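PDB 4ZOQ: intracellular serine protease from Bacillus licheniformis, which probably acts as a subtilisin-like serine endopeptidase, a lanthipeptide protease that cuts peptide bonds in a sequence-specific way. Local coordinates for residues 71-76 against 104-109; 80-85 against 249-254. All coordinates share one frame; numbering follows the deposited sequence.

Contact 1: 71-76 against 104-109; sequences WNYIDG and TPYQVL
The rings of Tyr73 and Tyr106 lie side by side, pointing the same way and meeting at their edges: Tyr73 OH sits in the plane of the Tyr106 ring, 3.3 Å from Tyr106 CD2. Gln107 O also lies at the edge of the Tyr73 ring, in its plane. One face of the Tyr73 ring is covered by the tryptophan two residues earlier, whose indole edge puts Trp71 CD1 3.3 Å above the plane and over the centre of the Tyr73 ring. The second flat pair is formed by the carboxamides of Asn72 and Gln107, stacked with planes 17° apart.

The backbones are joined by a single parallel beta bridge, Asn72 with Gln107, which lays the short strand 71-72 beside strand 102-110 of the subtilisin-like central sheet; the other side of 102-110 pairs with 46-51. Gln107 N donates to Trp71 O and Tyr73 N donates to Gln107 O, each at 2.9 Å. Tyrosine suits both ring positions because its apolar edge packs while its hydroxyl finds an acid: Tyr73 OH bonds Asp125 and Tyr106 OH bonds Asp129, at helix 116-128 and just after it.

Asn72 also turns the chain out of the bridge. Its CG is anti to the backbone N (chi1 178°), and OD1 takes Ile74 N at 2.7 Å, an Asx turn, while Asp75 N reaches the same oxygen from above the carbonyl plane. An alanine here would probably leave both of those amide N-H groups without their acceptor and the Gln107 carboxamide without its stacking partner. The Leu109 side chain leads off to the neighbourhood of the predicted catalytic Asp51 and His86. Ile74 lies against the Val108-Leu109 backbone, its methyl Ile74 CD1 3.5 Å from the carbonyl carbon Leu109 C.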
loop_
_atom_site.group_PDB
_atom_site.type_symbol
_atom_site.label_atom_id
_atom_site.label_comp_id
_atom_site.label_asym_id
_atom_site.label_seq_id
_atom_site.Cartn_x
_atom_site.Cartn_y
_atom_site.Cartn_z
ATOM N N TRP B 71 -13.400 -7.433 0.469
ATOM C CA TRP B 71 -13.196 -8.862 0.401
ATOM C C TRP B 71 -11.971 -9.350 1.181
ATOM O O TRP B 71 -10.904 -8.738 1.152
ATOM C CB TRP B 71 -13.088 -9.274 -1.059
ATOM C CG TRP B 71 -13.247 -10.733 -1.268
ATOM C CD1 TRP B 71 -12.310 -11.611 -1.712
ATOM C CD2 TRP B 71 -14.425 -11.503 -0.983
ATOM N NE1 TRP B 71 -12.844 -12.883 -1.764
ATOM C CE2 TRP B 71 -14.136 -12.842 -1.306
ATOM C CE3 TRP B 71 -15.698 -11.185 -0.493
ATOM C CZ2 TRP B 71 -15.074 -13.863 -1.166
ATOM C CZ3 TRP B 71 -16.630 -12.205 -0.349
ATOM C CH2 TRP B 71 -16.315 -13.524 -0.692
ATOM N N ASN B 72 -12.168 -10.419 1.943
ATOM C CA ASN B 72 -11.085 -11.155 2.576
ATOM C C ASN B 72 -10.679 -12.345 1.685
ATOM O O ASN B 72 -11.437 -13.311 1.543
ATOM C CB ASN B 72 -11.524 -11.613 3.968
ATOM C CG ASN B 72 -10.479 -12.428 4.692
ATOM O OD1 ASN B 72 -9.520 -12.939 4.105
ATOM N ND2 ASN B 72 -10.671 -12.565 6.006
ATOM N N TYR B 73 -9.499 -12.278 1.076
ATOM C CA TYR B 73 -9.080 -13.330 0.149
ATOM C C TYR B 73 -8.522 -14.545 0.871
ATOM O O TYR B 73 -8.321 -15.596 0.265
ATOM C CB TYR B 73 -8.055 -12.795 -0.855
ATOM C CG TYR B 73 -8.654 -11.771 -1.785
ATOM C CD1 TYR B 73 -9.144 -12.138 -3.038
ATOM C CD2 TYR B 73 -8.780 -10.446 -1.398
ATOM C CE1 TYR B 73 -9.710 -11.209 -3.883
ATOM C CE2 TYR B 73 -9.351 -9.508 -2.235
ATOM C CZ TYR B 73 -9.810 -9.889 -3.477
ATOM O OH TYR B 73 -10.373 -8.940 -4.307
ATOM N N ILE B 74 -8.257 -14.399 2.160
ATOM C CA ILE B 74 -7.689 -15.490 2.935
ATOM C C ILE B 74 -8.791 -16.479 3.319
ATOM O O ILE B 74 -8.583 -17.689 3.293
ATOM C CB ILE B 74 -6.918 -14.962 4.180
ATOM C CG1 ILE B 74 -5.600 -14.345 3.721
ATOM C CG2 ILE B 74 -6.585 -16.083 5.151
ATOM C CD1 ILE B 74 -4.858 -13.593 4.793
ATOM N N ASP B 75 -9.950 -15.955 3.706
ATOM C CA ASP B 75 -11.056 -16.802 4.122
ATOM C C ASP B 75 -12.207 -16.848 3.122
ATOM O O ASP B 75 -13.207 -17.514 3.365
ATOM C CB ASP B 75 -11.579 -16.320 5.468
ATOM C CG ASP B 75 -10.555 -16.465 6.569
ATOM O OD1 ASP B 75 -9.552 -17.189 6.364
ATOM O OD2 ASP B 75 -10.746 -15.829 7.629
ATOM N N GLY B 76 -12.081 -16.130 2.010
ATOM C CA GLY B 76 -13.153 -16.073 1.028
ATOM C C GLY B 76 -14.460 -15.516 1.547
ATOM O O GLY B 76 -15.536 -15.884 1.059
ATOM N N THR B 104 -11.519 1.196 0.608
ATOM C CA THR B 104 -12.003 -0.178 0.508
ATOM C C THR B 104 -10.933 -1.187 0.893
ATOM O O THR B 104 -9.900 -1.273 0.230
ATOM C CB THR B 104 -12.453 -0.526 -0.918
ATOM O OG1 THR B 104 -13.285 0.511 -1.456
ATOM C CG2 THR B 104 -13.175 -1.864 -0.931
ATOM N N PRO B 105 -11.208 -2.008 1.917
ATOM C CA PRO B 105 -10.228 -3.001 2.381
ATOM C C PRO B 105 -10.217 -4.247 1.491
ATOM O O PRO B 105 -11.282 -4.821 1.247
ATOM C CB PRO B 105 -10.716 -3.349 3.796
ATOM C CG PRO B 105 -12.228 -3.153 3.724
ATOM C CD PRO B 105 -12.470 -2.046 2.692
ATOM N N TYR B 106 -9.043 -4.606 0.972
ATOM C CA TYR B 106 -8.811 -5.885 0.324
ATOM C C TYR B 106 -7.855 -6.673 1.187
ATOM O O TYR B 106 -6.629 -6.505 1.074
ATOM C CB TYR B 106 -8.230 -5.718 -1.078
ATOM C CG TYR B 106 -9.197 -5.130 -2.088
ATOM C CD1 TYR B 106 -9.561 -3.787 -2.033
ATOM C CD2 TYR B 106 -9.740 -5.912 -3.090
ATOM C CE1 TYR B 106 -10.430 -3.239 -2.948
ATOM C CE2 TYR B 106 -10.617 -5.374 -4.027
ATOM C CZ TYR B 106 -10.958 -4.036 -3.945
ATOM O OH TYR B 106 -11.826 -3.494 -4.861
ATOM N N GLN B 107 -8.418 -7.532 2.038
ATOM C CA GLN B 107 -7.657 -8.259 3.056
ATOM C C GLN B 107 -6.883 -9.440 2.485
ATOM O O GLN B 107 -7.456 -10.468 2.128
ATOM C CB GLN B 107 -8.584 -8.736 4.184
ATOM C CG GLN B 107 -7.835 -9.496 5.271
ATOM C CD GLN B 107 -8.656 -9.657 6.541
ATOM O OE1 GLN B 107 -9.826 -9.296 6.582
ATOM N NE2 GLN B 107 -8.025 -10.141 7.596
ATOM N N VAL B 108 -5.573 -9.280 2.388
ATOM C CA VAL B 108 -4.714 -10.335 1.861
ATOM C C VAL B 108 -3.653 -10.753 2.864
ATOM O O VAL B 108 -2.825 -11.608 2.581
ATOM C CB VAL B 108 -4.045 -9.892 0.563
ATOM C CG1 VAL B 108 -5.091 -9.484 -0.454
ATOM C CG2 VAL B 108 -3.098 -8.725 0.831
ATOM N N LEU B 109 -3.689 -10.141 4.039
ATOM C CA LEU B 109 -2.746 -10.444 5.111
ATOM C C LEU B 109 -3.485 -10.778 6.394
ATOM O O LEU B 109 -4.613 -10.310 6.635
ATOM C CB LEU B 109 -1.798 -9.265 5.389
ATOM C CG LEU B 109 -0.987 -8.628 4.262
ATOM C CD1 LEU B 109 -0.293 -7.379 4.788
ATOM C CD2 LEU B 109 0.020 -9.619 3.714
#

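Contact 2: 80-85 against 249-254; sequences SGDPTG and TYPKGK
Asp82 meets Pro251 through its backbone, with Asp82 O 3.9 Å from Pro251 CG, in the loop that leads into helix 86-97 of the subtilisin-like fold; that helix opens with His86, predicted to belong to the charge relay. The Asp82 carboxylate is gripped both by its own loop and by residues beyond it: CG is anti to the backbone N (chi1 -178°), and OD1 accepts Gly85 N at 3.1 Å, an Asx motif, from above the carboxylate plane. Ser52 OG also bonds OD1 and Thr88 OG1 bonds OD2, so one buried acid fixes the loop, the helix start and the chain beyond strand 46-51.

Pro83 offers its carbonyl to the opposing turn. Lys254 reaches it with a side chain extended as far as CE and then bent, chi4 90°, and Lys254 NZ donates to Pro83 O at 2.7 Å, with NZ nearly on the line of the C=O bond (163°). A long lysine suits the place, since its ammonium spans from the turn to a backbone oxygen of the other loop.

Thr84 turns its side chain from the turn to Ser52, near His86, and leaves its carbonyl to face Tyr250 and the methylene Lys254 CE. Gly85, the N-cap residue of the helix, then packs against the Pro251 ring, with Gly85 CA 3.6 Å from Pro251 CG. Its positive phi and the nearness of the Tyr250 ring leave no place for a beta carbon, which would clash with Tyr250 CE1.

On the other segment, Pro251 begins a type I turn closed by Lys254 N on Pro251 O, and its CD lies over one face of the Tyr250 ring, offset toward the rim. A water in the plane of that ring bonds Tyr250 OH at 2.9 Å and donates to Thr84 O at 3.0 Å.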
loop_
_atom_site.group_PDB
_atom_site.type_symbol
_atom_site.label_atom_id
_atom_site.label_comp_id
_atom_site.label_asym_id
_atom_site.label_seq_id
_atom_site.Cartn_x
_atom_site.Cartn_y
_atom_site.Cartn_z
ATOM N N SER B 80 -14.414 -8.609 7.945
ATOM C CA SER B 80 -15.187 -8.442 9.175
ATOM C C SER B 80 -14.429 -7.679 10.274
ATOM O O SER B 80 -14.989 -7.367 11.336
ATOM C CB SER B 80 -15.626 -9.803 9.712
ATOM O OG SER B 80 -14.500 -10.614 9.953
ATOM N N GLY B 81 -13.139 -7.449 10.059
ATOM C CA GLY B 81 -12.338 -6.720 11.026
ATOM C C GLY B 81 -10.872 -6.727 10.656
ATOM O O GLY B 81 -10.520 -6.931 9.503
ATOM N N ASP B 82 -10.015 -6.490 11.637
ATOM C CA ASP B 82 -8.575 -6.409 11.398
ATOM C C ASP B 82 -7.828 -6.993 12.583
ATOM O O ASP B 82 -7.556 -6.290 13.549
ATOM C CB ASP B 82 -8.161 -4.957 11.165
ATOM C CG ASP B 82 -6.686 -4.797 10.874
ATOM O OD1 ASP B 82 -5.976 -5.801 10.698
ATOM O OD2 ASP B 82 -6.224 -3.638 10.869
ATOM N N PRO B 83 -7.446 -8.268 12.489
ATOM C CA PRO B 83 -6.849 -8.987 13.618
ATOM C C PRO B 83 -5.496 -8.393 14.049
ATOM O O PRO B 83 -5.245 -8.271 15.254
ATOM C CB PRO B 83 -6.691 -10.405 13.077
ATOM C CG PRO B 83 -6.523 -10.215 11.577
ATOM C CD PRO B 83 -7.400 -9.042 11.232
ATOM N N THR B 84 -4.635 -8.029 13.097
ATOM C CA THR B 84 -3.300 -7.558 13.459
ATOM C C THR B 84 -3.240 -6.044 13.710
ATOM O O THR B 84 -2.406 -5.579 14.494
ATOM C CB THR B 84 -2.282 -7.912 12.372
ATOM O OG1 THR B 84 -2.524 -7.099 11.214
ATOM C CG2 THR B 84 -2.404 -9.373 11.993
ATOM N N GLY B 85 -4.150 -5.288 13.089
ATOM C CA GLY B 85 -4.167 -3.839 13.247
ATOM C C GLY B 85 -3.416 -3.069 12.159
ATOM O O GLY B 85 -3.495 -1.847 12.070
ATOM N N THR B 249 -4.330 5.311 13.677
ATOM C CA THR B 249 -5.584 4.726 14.119
ATOM C C THR B 249 -5.322 3.245 14.296
ATOM O O THR B 249 -4.698 2.593 13.458
ATOM C CB THR B 249 -6.732 4.978 13.144
ATOM O OG1 THR B 249 -6.281 4.698 11.818
ATOM C CG2 THR B 249 -7.175 6.431 13.190
ATOM N N TYR B 250 -5.801 2.727 15.416
ATOM C CA TYR B 250 -5.552 1.349 15.809
ATOM C C TYR B 250 -6.922 0.761 16.172
ATOM O O TYR B 250 -7.798 1.517 16.628
ATOM C CB TYR B 250 -4.557 1.316 16.967
ATOM C CG TYR B 250 -3.838 -0.004 17.151
ATOM C CD1 TYR B 250 -2.956 -0.486 16.177
ATOM C CD2 TYR B 250 -3.993 -0.736 18.326
ATOM C CE1 TYR B 250 -2.288 -1.686 16.345
ATOM C CE2 TYR B 250 -3.324 -1.931 18.513
ATOM C CZ TYR B 250 -2.470 -2.399 17.520
ATOM O OH TYR B 250 -1.815 -3.577 17.712
ATOM N N PRO B 251 -7.147 -0.541 15.881
ATOM C CA PRO B 251 -8.477 -1.130 16.107
ATOM C C PRO B 251 -8.985 -0.824 17.520
ATOM O O PRO B 251 -8.321 -1.114 18.509
ATOM C CB PRO B 251 -8.241 -2.621 15.901
ATOM C CG PRO B 251 -7.071 -2.698 14.963
ATOM C CD PRO B 251 -6.185 -1.542 15.368
ATOM N N LYS B 252 -10.148 -0.197 17.600
ATOM C CA LYS B 252 -10.584 0.385 18.855
ATOM C C LYS B 252 -10.794 -0.684 19.936
ATOM O O LYS B 252 -10.617 -0.420 21.125
ATOM C CB LYS B 252 -11.864 1.190 18.643
ATOM C CG LYS B 252 -13.101 0.453 19.064
ATOM C CD LYS B 252 -14.381 1.043 18.503
ATOM C CE LYS B 252 -14.599 0.626 17.068
ATOM N NZ LYS B 252 -15.799 1.334 16.557
ATOM N N GLY B 253 -11.139 -1.898 19.534
ATOM C CA GLY B 253 -11.372 -2.936 20.515
ATOM C C GLY B 253 -10.133 -3.744 20.813
ATOM O O GLY B 253 -10.220 -4.806 21.420
ATOM N N LYS B 254 -8.973 -3.243 20.402
ATOM C CA LYS B 254 -7.720 -3.961 20.585
ATOM C C LYS B 254 -6.882 -3.167 21.573
ATOM O O LYS B 254 -6.921 -1.948 21.550
ATOM C CB LYS B 254 -7.020 -4.156 19.230
ATOM C CG LYS B 254 -5.889 -5.169 19.227
ATOM C CD LYS B 254 -5.098 -5.178 17.921
ATOM C CE LYS B 254 -3.863 -6.085 18.041
ATOM N NZ LYS B 254 -4.148 -7.484 17.633
HETATM O O HOH W 1 0.100 -4.872 16.002
#

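From the N terminus the chain passes 71-76 and then 80-85, runs through helix 86-97, and returns along 104-109 to close contact 1. Contact 2 stays open far longer, until 249-254 comes back after all the strands of the main sheet have been laid down. The segments alternate, so the two closures cross. Contact 1 joins the excursion after strand 46-51 to strand 102-110 of the main sheet; contact 2 joins the entry to helix 86-97 to the turn after strand 246-249. They touch where Gln107 NE2 packs 3.8 Å from Pro83 CD. Leu109 of contact 1 and Thr84 of contact 2 each lie near the predicted Asp51 and His86.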